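Local coordinates for Z-ring associated protein G (Haemophilus ducreyi, PDB 6UN9), which probably takes part in cell division, envelope biogenesis and cell-shape maintenance as a tetrameric coiled coil likely to link the Z-ring to septal peptidoglycan-synthesizing complexes, at residues I15-Q18 with I19-K22; Q37-E40 with R41-Q45; E55-K58 with K59-H63; A65-S68 with E69-P73. The protein carries 2 engineered substitutions. All coordinates share one frame; numbering follows the deposited sequence.

Contact 1: I15-Q18 with I19-K22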
loop_
_atom_site.group_PDB
_atom_site.type_symbol
_atom_site.label_atom_id
_atom_site.label_comp_id
_atom_site.label_asym_id
_atom_site.label_seq_id
_atom_site.Cartn_x
_atom_site.Cartn_y
_atom_site.Cartn_z
ATOM N N ILE A 15 43.235 -14.000 -36.108
ATOM C CA ILE A 15 42.925 -15.081 -35.176
ATOM C C ILE A 15 42.702 -14.538 -33.765
ATOM O O ILE A 15 41.791 -14.980 -33.061
ATOM C CB ILE A 15 44.032 -16.150 -35.238
ATOM C CG1 ILE A 15 43.798 -17.048 -36.457
ATOM C CG2 ILE A 15 44.051 -16.987 -34.003
ATOM C CD1 ILE A 15 44.935 -18.021 -36.765
ATOM N N GLN A 16 43.488 -13.532 -33.365
ATOM C CA GLN A 16 43.270 -12.846 -32.091
ATOM C C GLN A 16 41.918 -12.144 -32.055
ATOM O O GLN A 16 41.160 -12.283 -31.087
ATOM C CB GLN A 16 44.386 -11.833 -31.839
ATOM C CG GLN A 16 45.738 -12.447 -31.520
ATOM C CD GLN A 16 45.850 -12.875 -30.076
ATOM O OE1 GLN A 16 45.972 -12.039 -29.176
ATOM N NE2 GLN A 16 45.819 -14.181 -29.843
ATOM N N GLN A 17 41.609 -11.354 -33.086
ATOM C CA GLN A 17 40.310 -10.685 -33.116
ATOM C C GLN A 17 39.161 -11.678 -33.214
ATOM O O GLN A 17 38.038 -11.341 -32.832
ATOM C CB GLN A 17 40.241 -9.672 -34.266
ATOM C CG GLN A 17 41.023 -8.385 -33.998
ATOM C CD GLN A 17 40.811 -7.833 -32.590
ATOM O OE1 GLN A 17 39.698 -7.452 -32.216
ATOM N NE2 GLN A 17 41.886 -7.790 -31.803
ATOM N N GLN A 18 39.421 -12.899 -33.680
ATOM C CA GLN A 18 38.369 -13.903 -33.675
ATOM C C GLN A 18 38.137 -14.477 -32.265
ATOM O O GLN A 18 37.028 -14.368 -31.729
ATOM C CB GLN A 18 38.687 -14.981 -34.714
ATOM C CG GLN A 18 37.706 -16.137 -34.777
ATOM C CD GLN A 18 38.127 -17.301 -33.880
ATOM O OE1 GLN A 18 39.097 -18.008 -34.174
ATOM N NE2 GLN A 18 37.404 -17.496 -32.775
ATOM N N ILE A 19 39.158 -15.052 -31.618
ATOM C CA ILE A 19 38.935 -15.663 -30.304
ATOM C C ILE A 19 38.342 -14.690 -29.285
ATOM O O ILE A 19 37.938 -15.118 -28.196
ATOM C CB ILE A 19 40.211 -16.302 -29.682
ATOM C CG1 ILE A 19 41.382 -15.312 -29.599
ATOM C CG2 ILE A 19 40.608 -17.610 -30.402
ATOM C CD1 ILE A 19 41.402 -14.430 -28.365
ATOM N N GLN A 20 38.297 -13.397 -29.597
ATOM C CA GLN A 20 37.752 -12.436 -28.654
ATOM C C GLN A 20 36.259 -12.215 -28.891
ATOM O O GLN A 20 35.453 -12.281 -27.952
ATOM C CB GLN A 20 38.514 -11.121 -28.752
ATOM C CG GLN A 20 38.157 -10.151 -27.670
ATOM C CD GLN A 20 39.109 -8.995 -27.611
ATOM O OE1 GLN A 20 39.364 -8.332 -28.620
ATOM N NE2 GLN A 20 39.665 -8.753 -26.428
ATOM N N LEU A 21 35.886 -11.945 -30.143
ATOM C CA LEU A 21 34.499 -12.087 -30.555
ATOM C C LEU A 21 33.897 -13.360 -29.985
ATOM O O LEU A 21 32.799 -13.338 -29.421
ATOM C CB LEU A 21 34.388 -12.098 -32.083
ATOM C CG LEU A 21 34.818 -10.858 -32.853
ATOM C CD1 LEU A 21 34.394 -10.981 -34.312
ATOM C CD2 LEU A 21 34.266 -9.594 -32.228
ATOM N N LYS A 22 34.609 -14.485 -30.098
ATOM C CA LYS A 22 34.085 -15.707 -29.500
ATOM C C LYS A 22 33.850 -15.545 -28.007
ATOM O O LYS A 22 32.913 -16.145 -27.470
ATOM C CB LYS A 22 35.004 -16.893 -29.756
ATOM C CG LYS A 22 34.655 -17.622 -31.046
ATOM C CD LYS A 22 34.541 -19.141 -30.894
ATOM C CE LYS A 22 34.122 -19.768 -32.235
ATOM N NZ LYS A 22 34.154 -21.263 -32.274
#

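Contact 2: Q37-E40 with R41-Q45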
loop_
_atom_site.group_PDB
_atom_site.type_symbol
_atom_site.label_atom_id
_atom_site.label_comp_id
_atom_site.label_asym_id
_atom_site.label_seq_id
_atom_site.Cartn_x
_atom_site.Cartn_y
_atom_site.Cartn_z
ATOM N N GLN A 37 16.864 -14.466 -15.821
ATOM C CA GLN A 37 16.414 -15.145 -14.621
ATOM C C GLN A 37 16.585 -14.289 -13.364
ATOM O O GLN A 37 16.416 -14.804 -12.251
ATOM C CB GLN A 37 17.119 -16.499 -14.471
ATOM C CG GLN A 37 18.522 -16.463 -13.896
ATOM C CD GLN A 37 19.072 -17.863 -13.665
ATOM O OE1 GLN A 37 18.870 -18.764 -14.485
ATOM N NE2 GLN A 37 19.762 -18.054 -12.546
ATOM N N GLN A 38 16.909 -13.000 -13.506
ATOM C CA GLN A 38 16.735 -12.074 -12.402
ATOM C C GLN A 38 15.679 -11.028 -12.705
ATOM O O GLN A 38 15.426 -10.158 -11.863
ATOM C CB GLN A 38 18.062 -11.419 -11.990
ATOM C CG GLN A 38 18.772 -10.570 -13.018
ATOM C CD GLN A 38 20.257 -10.310 -12.653
ATOM O OE1 GLN A 38 20.769 -10.795 -11.623
ATOM N NE2 GLN A 38 20.953 -9.555 -13.517
ATOM N N LEU A 39 15.055 -11.099 -13.883
ATOM C CA LEU A 39 13.737 -10.505 -14.075
ATOM C C LEU A 39 12.657 -11.456 -13.572
ATOM O O LEU A 39 11.758 -11.054 -12.827
ATOM C CB LEU A 39 13.508 -10.174 -15.552
ATOM C CG LEU A 39 13.620 -8.723 -15.998
ATOM C CD1 LEU A 39 12.947 -8.601 -17.335
ATOM C CD2 LEU A 39 12.999 -7.722 -14.998
ATOM N N GLU A 40 12.749 -12.732 -13.963
ATOM C CA GLU A 40 11.836 -13.743 -13.448
ATOM C C GLU A 40 11.843 -13.772 -11.928
ATOM O O GLU A 40 10.823 -14.096 -11.319
ATOM C CB GLU A 40 12.189 -15.123 -14.021
ATOM C CG GLU A 40 11.463 -15.431 -15.345
ATOM C CD GLU A 40 12.014 -16.638 -16.112
ATOM O OE1 GLU A 40 11.591 -16.832 -17.281
ATOM O OE2 GLU A 40 12.859 -17.381 -15.558
ATOM N N ARG A 41 12.975 -13.432 -11.302
ATOM C CA ARG A 41 13.029 -13.352 -9.846
ATOM C C ARG A 41 12.319 -12.102 -9.343
ATOM O O ARG A 41 11.681 -12.125 -8.286
ATOM C CB ARG A 41 14.490 -13.385 -9.372
ATOM C CG ARG A 41 14.797 -12.715 -8.027
ATOM C CD ARG A 41 14.268 -13.510 -6.817
ATOM N NE ARG A 41 15.052 -13.257 -5.605
ATOM C CZ ARG A 41 16.059 -14.026 -5.192
ATOM N NH1 ARG A 41 16.401 -15.107 -5.885
ATOM N NH2 ARG A 41 16.726 -13.723 -4.084
ATOM N N HIS A 42 12.393 -11.014 -10.104
ATOM C CA HIS A 42 11.880 -9.744 -9.624
ATOM C C HIS A 42 10.362 -9.685 -9.692
ATOM O O HIS A 42 9.724 -9.258 -8.731
ATOM C CB HIS A 42 12.516 -8.628 -10.427
ATOM C CG HIS A 42 11.736 -7.355 -10.438
ATOM N ND1 HIS A 42 12.032 -6.297 -9.609
ATOM C CD2 HIS A 42 10.700 -6.953 -11.216
ATOM C CE1 HIS A 42 11.207 -5.297 -9.872
ATOM N NE2 HIS A 42 10.390 -5.670 -10.842
ATOM N N PHE A 43 9.769 -10.117 -10.799
ATOM C CA PHE A 43 8.323 -10.185 -10.901
ATOM C C PHE A 43 7.717 -11.321 -10.097
ATOM O O PHE A 43 6.495 -11.363 -9.945
ATOM C CB PHE A 43 7.893 -10.317 -12.364
ATOM C CG PHE A 43 8.115 -9.080 -13.153
ATOM C CD1 PHE A 43 7.361 -7.957 -12.914
ATOM C CD2 PHE A 43 9.109 -9.024 -14.116
ATOM C CE1 PHE A 43 7.569 -6.803 -13.613
ATOM C CE2 PHE A 43 9.329 -7.866 -14.836
ATOM C CZ PHE A 43 8.555 -6.750 -14.578
ATOM N N GLU A 44 8.515 -12.240 -9.576
ATOM C CA GLU A 44 7.884 -13.217 -8.709
ATOM C C GLU A 44 7.917 -12.759 -7.262
ATOM O O GLU A 44 6.933 -12.924 -6.543
ATOM C CB GLU A 44 8.543 -14.588 -8.851
ATOM C CG GLU A 44 7.539 -15.726 -8.647
ATOM C CD GLU A 44 8.075 -17.120 -8.968
ATOM O OE1 GLU A 44 9.165 -17.247 -9.581
ATOM O OE2 GLU A 44 7.381 -18.099 -8.604
ATOM N N GLN A 45 9.025 -12.169 -6.827
ATOM C CA GLN A 45 9.104 -11.568 -5.505
ATOM C C GLN A 45 8.400 -10.220 -5.444
ATOM O O GLN A 45 8.262 -9.655 -4.351
ATOM C CB GLN A 45 10.580 -11.443 -5.085
ATOM C CG GLN A 45 10.838 -10.984 -3.642
ATOM C CD GLN A 45 10.116 -11.821 -2.594
ATOM O OE1 GLN A 45 9.977 -13.035 -2.735
ATOM N NE2 GLN A 45 9.660 -11.171 -1.536
#

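Contact 3: E55-K58 with K59-H63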
loop_
_atom_site.group_PDB
_atom_site.type_symbol
_atom_site.label_atom_id
_atom_site.label_comp_id
_atom_site.label_asym_id
_atom_site.label_seq_id
_atom_site.Cartn_x
_atom_site.Cartn_y
_atom_site.Cartn_z
ATOM N N GLU A 55 -3.871 -7.963 0.614
ATOM C CA GLU A 55 -4.512 -8.607 1.739
ATOM C C GLU A 55 -4.395 -7.796 3.027
ATOM O O GLU A 55 -5.064 -8.129 4.009
ATOM C CB GLU A 55 -3.909 -9.988 1.954
ATOM C CG GLU A 55 -2.652 -9.941 2.791
ATOM C CD GLU A 55 -2.283 -11.297 3.350
ATOM O OE1 GLU A 55 -1.123 -11.462 3.802
ATOM O OE2 GLU A 55 -3.153 -12.196 3.329
ATOM N N ASP A 56 -3.554 -6.766 3.068
ATOM C CA ASP A 56 -3.519 -5.895 4.233
ATOM C C ASP A 56 -4.442 -4.708 4.076
ATOM O O ASP A 56 -4.986 -4.219 5.074
ATOM C CB ASP A 56 -2.095 -5.411 4.512
ATOM C CG ASP A 56 -1.315 -6.405 5.336
ATOM O OD1 ASP A 56 -1.831 -7.526 5.525
ATOM O OD2 ASP A 56 -0.204 -6.081 5.807
ATOM N N TYR A 57 -4.610 -4.243 2.841
ATOM C CA TYR A 57 -5.707 -3.342 2.527
ATOM C C TYR A 57 -7.049 -3.962 2.911
ATOM O O TYR A 57 -7.833 -3.362 3.655
ATOM C CB TYR A 57 -5.675 -2.997 1.044
ATOM C CG TYR A 57 -6.802 -2.102 0.648
ATOM C CD1 TYR A 57 -6.759 -0.747 0.935
ATOM C CD2 TYR A 57 -7.923 -2.604 0.001
ATOM C CE1 TYR A 57 -7.802 0.096 0.580
ATOM C CE2 TYR A 57 -8.975 -1.774 -0.362
ATOM C CZ TYR A 57 -8.912 -0.421 -0.071
ATOM O OH TYR A 57 -9.957 0.424 -0.425
ATOM N N LYS A 58 -7.327 -5.174 2.423
ATOM C CA LYS A 58 -8.589 -5.829 2.731
ATOM C C LYS A 58 -8.762 -6.080 4.225
ATOM O O LYS A 58 -9.881 -6.334 4.681
ATOM C CB LYS A 58 -8.704 -7.137 1.951
ATOM C CG LYS A 58 -9.785 -7.091 0.874
ATOM C CD LYS A 58 -9.953 -8.437 0.159
ATOM C CE LYS A 58 -11.425 -8.710 -0.216
ATOM N NZ LYS A 58 -11.615 -9.813 -1.217
ATOM N N LYS A 59 -7.683 -6.021 4.997
ATOM C CA LYS A 59 -7.832 -5.931 6.441
ATOM C C LYS A 59 -8.298 -4.534 6.841
ATOM O O LYS A 59 -9.368 -4.365 7.433
ATOM C CB LYS A 59 -6.513 -6.289 7.121
ATOM C CG LYS A 59 -6.319 -7.784 7.385
ATOM C CD LYS A 59 -5.194 -8.007 8.388
ATOM C CE LYS A 59 -5.170 -9.433 8.934
ATOM N NZ LYS A 59 -4.490 -10.401 8.000
ATOM N N LEU A 60 -7.513 -3.517 6.487
ATOM C CA LEU A 60 -7.827 -2.138 6.842
ATOM C C LEU A 60 -9.161 -1.674 6.266
ATOM O O LEU A 60 -9.804 -0.785 6.839
ATOM C CB LEU A 60 -6.712 -1.214 6.356
ATOM C CG LEU A 60 -6.720 0.191 6.949
ATOM C CD1 LEU A 60 -6.350 0.115 8.413
ATOM C CD2 LEU A 60 -5.761 1.079 6.191
ATOM N N TYR A 61 -9.585 -2.229 5.129
ATOM C CA TYR A 61 -10.858 -1.789 4.569
ATOM C C TYR A 61 -12.028 -2.383 5.336
ATOM O O TYR A 61 -12.970 -1.663 5.680
ATOM C CB TYR A 61 -10.978 -2.152 3.084
ATOM C CG TYR A 61 -12.377 -1.916 2.530
ATOM C CD1 TYR A 61 -12.739 -0.679 2.020
ATOM C CD2 TYR A 61 -13.335 -2.934 2.525
ATOM C CE1 TYR A 61 -14.006 -0.462 1.520
ATOM C CE2 TYR A 61 -14.604 -2.722 2.032
ATOM C CZ TYR A 61 -14.939 -1.485 1.532
ATOM O OH TYR A 61 -16.216 -1.259 1.036
ATOM N N THR A 62 -12.016 -3.696 5.587
ATOM C CA THR A 62 -13.189 -4.259 6.237
ATOM C C THR A 62 -13.197 -4.022 7.742
ATOM O O THR A 62 -14.270 -4.077 8.344
ATOM C CB THR A 62 -13.344 -5.751 5.936
ATOM O OG1 THR A 62 -12.544 -6.527 6.841
ATOM C CG2 THR A 62 -12.983 -6.024 4.490
ATOM N N HIS A 63 -12.050 -3.717 8.360
ATOM C CA HIS A 63 -12.103 -3.169 9.710
ATOM C C HIS A 63 -12.793 -1.817 9.742
ATOM O O HIS A 63 -13.200 -1.363 10.813
ATOM C CB HIS A 63 -10.716 -3.018 10.315
ATOM C CG HIS A 63 -10.723 -2.362 11.665
ATOM N ND1 HIS A 63 -10.913 -1.006 11.833
ATOM C CD2 HIS A 63 -10.570 -2.877 12.910
ATOM C CE1 HIS A 63 -10.857 -0.710 13.116
ATOM N NE2 HIS A 63 -10.641 -1.826 13.789
#

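Contact 4: A65-S68 with E69-P73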
loop_
_atom_site.group_PDB
_atom_site.type_symbol
_atom_site.label_atom_id
_atom_site.label_comp_id
_atom_site.label_asym_id
_atom_site.label_seq_id
_atom_site.Cartn_x
_atom_site.Cartn_y
_atom_site.Cartn_z
ATOM N N ALA A 65 -15.275 -1.248 7.217
ATOM C CA ALA A 65 -16.584 -1.544 6.652
ATOM C C ALA A 65 -17.595 -1.830 7.744
ATOM O O ALA A 65 -18.768 -1.461 7.620
ATOM C CB ALA A 65 -16.483 -2.731 5.693
ATOM N N GLN A 66 -17.159 -2.488 8.822
ATOM C CA GLN A 66 -18.044 -2.807 9.931
ATOM C C GLN A 66 -18.072 -1.691 10.972
ATOM O O GLN A 66 -19.153 -1.184 11.280
ATOM C CB GLN A 66 -17.666 -4.162 10.550
ATOM C CG GLN A 66 -16.178 -4.423 10.746
ATOM C CD GLN A 66 -15.764 -5.870 10.400
ATOM O OE1 GLN A 66 -16.529 -6.622 9.790
ATOM N NE2 GLN A 66 -14.541 -6.250 10.781
ATOM N N ASN A 67 -16.913 -1.254 11.485
ATOM C CA ASN A 67 -16.900 -0.167 12.475
ATOM C C ASN A 67 -17.579 1.116 11.997
ATOM O O ASN A 67 -17.773 2.030 12.809
ATOM C CB ASN A 67 -15.488 0.188 12.916
ATOM C CG ASN A 67 -14.951 -0.763 13.952
ATOM O OD1 ASN A 67 -14.190 -0.372 14.843
ATOM N ND2 ASN A 67 -15.352 -2.025 13.855
ATOM N N SER A 68 -17.944 1.231 10.726
ATOM C CA SER A 68 -18.728 2.399 10.349
ATOM C C SER A 68 -20.221 2.103 10.393
ATOM O O SER A 68 -21.017 2.945 10.829
ATOM C CB SER A 68 -18.325 2.889 8.962
ATOM O OG SER A 68 -19.065 4.038 8.600
ATOM N N GLU A 69 -20.622 0.915 9.958
ATOM C CA GLU A 69 -22.011 0.517 10.123
ATOM C C GLU A 69 -22.303 0.016 11.532
ATOM O O GLU A 69 -23.456 -0.310 11.826
ATOM C CB GLU A 69 -22.386 -0.552 9.091
ATOM C CG GLU A 69 -23.620 -0.203 8.258
ATOM C CD GLU A 69 -24.844 -1.052 8.604
ATOM O OE1 GLU A 69 -25.072 -1.344 9.802
ATOM O OE2 GLU A 69 -25.580 -1.433 7.666
ATOM N N GLN A 70 -21.303 -0.041 12.413
ATOM C CA GLN A 70 -21.521 -0.522 13.768
ATOM C C GLN A 70 -21.332 0.537 14.841
ATOM O O GLN A 70 -21.581 0.242 16.012
ATOM C CB GLN A 70 -20.601 -1.711 14.080
ATOM C CG GLN A 70 -21.013 -2.984 13.369
ATOM C CD GLN A 70 -20.783 -4.227 14.204
ATOM O OE1 GLN A 70 -20.008 -4.217 15.159
ATOM N NE2 GLN A 70 -21.466 -5.309 13.848
ATOM N N LEU A 71 -20.880 1.738 14.494
ATOM C CA LEU A 71 -20.835 2.836 15.450
ATOM C C LEU A 71 -21.733 3.986 15.034
ATOM O O LEU A 71 -21.847 4.968 15.775
ATOM C CB LEU A 71 -19.394 3.332 15.657
ATOM C CG LEU A 71 -18.468 2.543 16.602
ATOM C CD1 LEU A 71 -18.362 1.112 16.189
ATOM C CD2 LEU A 71 -17.082 3.138 16.701
ATOM N N LEU A 72 -22.399 3.864 13.886
ATOM C CA LEU A 72 -23.270 4.903 13.335
ATOM C C LEU A 72 -24.560 4.252 12.852
ATOM O O LEU A 72 -24.884 4.291 11.664
ATOM C CB LEU A 72 -22.584 5.651 12.189
ATOM C CG LEU A 72 -21.215 6.346 12.261
ATOM C CD1 LEU A 72 -20.901 6.994 10.910
ATOM C CD2 LEU A 72 -21.164 7.392 13.367
ATOM N N PRO A 73 -25.337 3.664 13.758
ATOM C CA PRO A 73 -26.425 2.769 13.326
ATOM C C PRO A 73 -27.487 3.476 12.497
ATOM O O PRO A 73 -27.730 3.116 11.338
ATOM C CB PRO A 73 -27.007 2.253 14.650
ATOM C CG PRO A 73 -26.050 2.709 15.717
ATOM C CD PRO A 73 -25.375 3.919 15.207
#

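Contact 1: I15-Q18 with I19-K22
Gln18 and Lys22, one helical turn apart, meet through both backbone and side chain. The backbone bonds come first. Lys22 N gives a nearly straight hydrogen bond to Gln18 O at 2.9 Å, and Ile19 N does the same to Ile15 O at 3.0 Å, with an N-H...O angle of 173°. Between these two sound bonds, near the start of helix 16-37, Leu21 N reaches Gln17 O only weakly, at 3.5 Å.

Polar side chains make the second group. Gln18 has CG anti to its own N (chi1 177°) and then bends at chi2, which folds the amide forward along the helix, toward Lys22. Its NE2 comes to rest against the aliphatic part of Lys22, 3.2 Å from CG, and the two chains run side by side in the same direction. Gln17 and Gln20 also point the same way, their OE1 atoms 3.7 Å apart and their amide planes turned 70° against each other.

The remaining side-chain contacts set aliphatic carbons against backbone carbonyl oxygens. Ile19 holds CG1 between its backbone N and carbonyl carbon, which sets that branch 3.4 Å from Gln16 O. Leu21 brings CG to 3.3 Å from Gln17 O and carries its branches on to Leu21 of the second subunit; Gln18 meets Gln18 of that same subunit. A buried leucine next to solvent-facing glutamine, isoleucine and lysine, with like residues paired across subunits, is the pattern of an amphipathic coiled-coil helix near its N-terminal end.

Contact 2: Q37-E40 with R41-Q45
The Phe43 ring is met by Leu39 from one turn earlier and by its own neighbour His42. Over the centre of one Phe43 face stands His42 CD2, 3.7 Å above the plane, while Phe43 CD2 lies at the edge of the imidazole, in its plane. Leu39 CD2 touches Phe43 CE2 at 3.7 Å, and the two side chains lie side by side, pointing the same way. Phe43 owes this position to chi1 of -70°, which sets the ring beside its backbone N, on the side from which Leu39 approaches.

These residues sit where the coiled-coil chain changes from helix 16-37 to helix 42-69: residues 37-40 form no regular helix, and the next turn is only loosely bonded. Leu39 O accepts two backbone N-H groups here. Phe43 N binds it at 3.0 Å and an angle of 167°, whereas the bond from His42 N, 2.8 Å long, is bent to 125° and weak.

The aromatic cluster belongs to the tetramer as much as to the chain. His42 NE2 is hydrogen-bonded to His42 NE2 of the second subunit, and the imidazole also meets Phe64 of the third subunit and His63 of the fourth. Leu39 packs on Leu39 of the second subunit and on Leu72 of the third.

Away from the rings the contacts are of carbon with carbonyl oxygen. His42 CB lies 3.6 Å from Gln38 O, and Arg41 CB 3.7 Å from Gln37 O. On the outer side, Glu44 CB packs against Glu40 O at 3.4 Å.

Contact 3: E55-K58 with K59-H63
Tyr57 and Tyr61, four residues apart on helix 42-69, which packs in the tetrameric helical bundle, cross obliquely on one flank of the helix. It is the Tyr61 CB methylene, not its ring, that lies over a face of the Tyr57 ring. This CH-pi contact measures 4.3 Å from Tyr61 CB to the Tyr57 ring centroid, 21° off the normal and offset toward the rim. Both tyrosines hold CG anti to the backbone N (chi1 178° and 170°), which sends the rings outward in step, and Tyr57 OH comes within 3.9 Å of Tyr61 CD1. Beneath them Tyr61 N bonds to Tyr57 O. Farther out, Tyr61 OH makes a weak hydrogen bond to Glu79, while Tyr57 packs on Ala54 of the third subunit.

Leu60 points elsewhere, into the bundle, where it meets Leu60 of the second subunit. Its backbone N binds Asp56 O at 3.0 Å, an oxygen that also receives a weak bond from Lys59 N.

Lys59 extends back along the helix toward two acids without touching either: NZ stays 4.6 Å from Asp56 OD1 and 5.2 Å from Glu55 OE2. Any attraction is therefore probably loose. The Asp56 carboxylate also faces Asp56 of the fourth subunit, a closeness of like charges that may favour protonation of one of them. Thr62 turns both branches to the preceding turn: CG2 lies against Lys58 O, and OG1 makes a weak 3.4 Å hydrogen bond to that same oxygen.

Contact 4: A65-S68 with E69-P73
Gln66 O is met by Gln70 through three atoms. Gln70 N gives it a hydrogen bond of 2.7 Å, short but bent to 117° and therefore weak, while Gln70 CB and CG lie alongside at 3.2 and 3.3 Å. Gln70 has CG beside its own N (chi1 -73°), and this turns the start of its side chain back toward that carbonyl.

The place is the C-terminal end of helix 42-69, where the long helix gives way to a loop. The bonding across it is correspondingly poor. Besides the link from Gln70, Leu72 N makes a weak hydrogen bond to Ser68 O, 3.5 Å long, and for Leu71 it is the side chain that closes on the turn: CB lies 3.5 Å and CD1 3.6 Å from Asn67 O. After Leu71 the backbone opens out at Leu72 and leads into Pro73.

Both leucines serve the assembly. Leu71 and Leu72 pack on Leu39 of the third subunit, and Leu71 also reaches Leu39 of the fourth, so the end of this helix lies over the central break in neighbouring chains. Asn67 OD1 accepts a weak hydrogen bond from ND1 of His42 of the fourth subunit, and Ser68 OG is hydrogen-bonded to Gln77, which ties the turn to the returning C-terminal tail.

Leu72 sits close over the last of the helix. Its CB is 3.4 Å from Ser68 O, and its CD1 approaches Ser68 OG at 4.2 Å.

How the contacts relate
All four contacts follow one another along a single elongated chain, each between residues about one helical turn apart. Contact 1 is a surface contact near the N-terminal end of helix 16-37, its polar side chains mostly outward; the other three are partly buried and use helix 42-69. Contact 2 lies nearest the middle, its centre about 7 Å from that of the chain, where the coil breaks and aromatic rings gather. Contact 3 is regular helix with mostly sound backbone bonds, whereas contact 4, about 15 Å on between centres, has weak ones where the helix gives way to a loop. Contacts 2 and 4 are about 42 Å apart within one chain yet meet between neighbouring subunits.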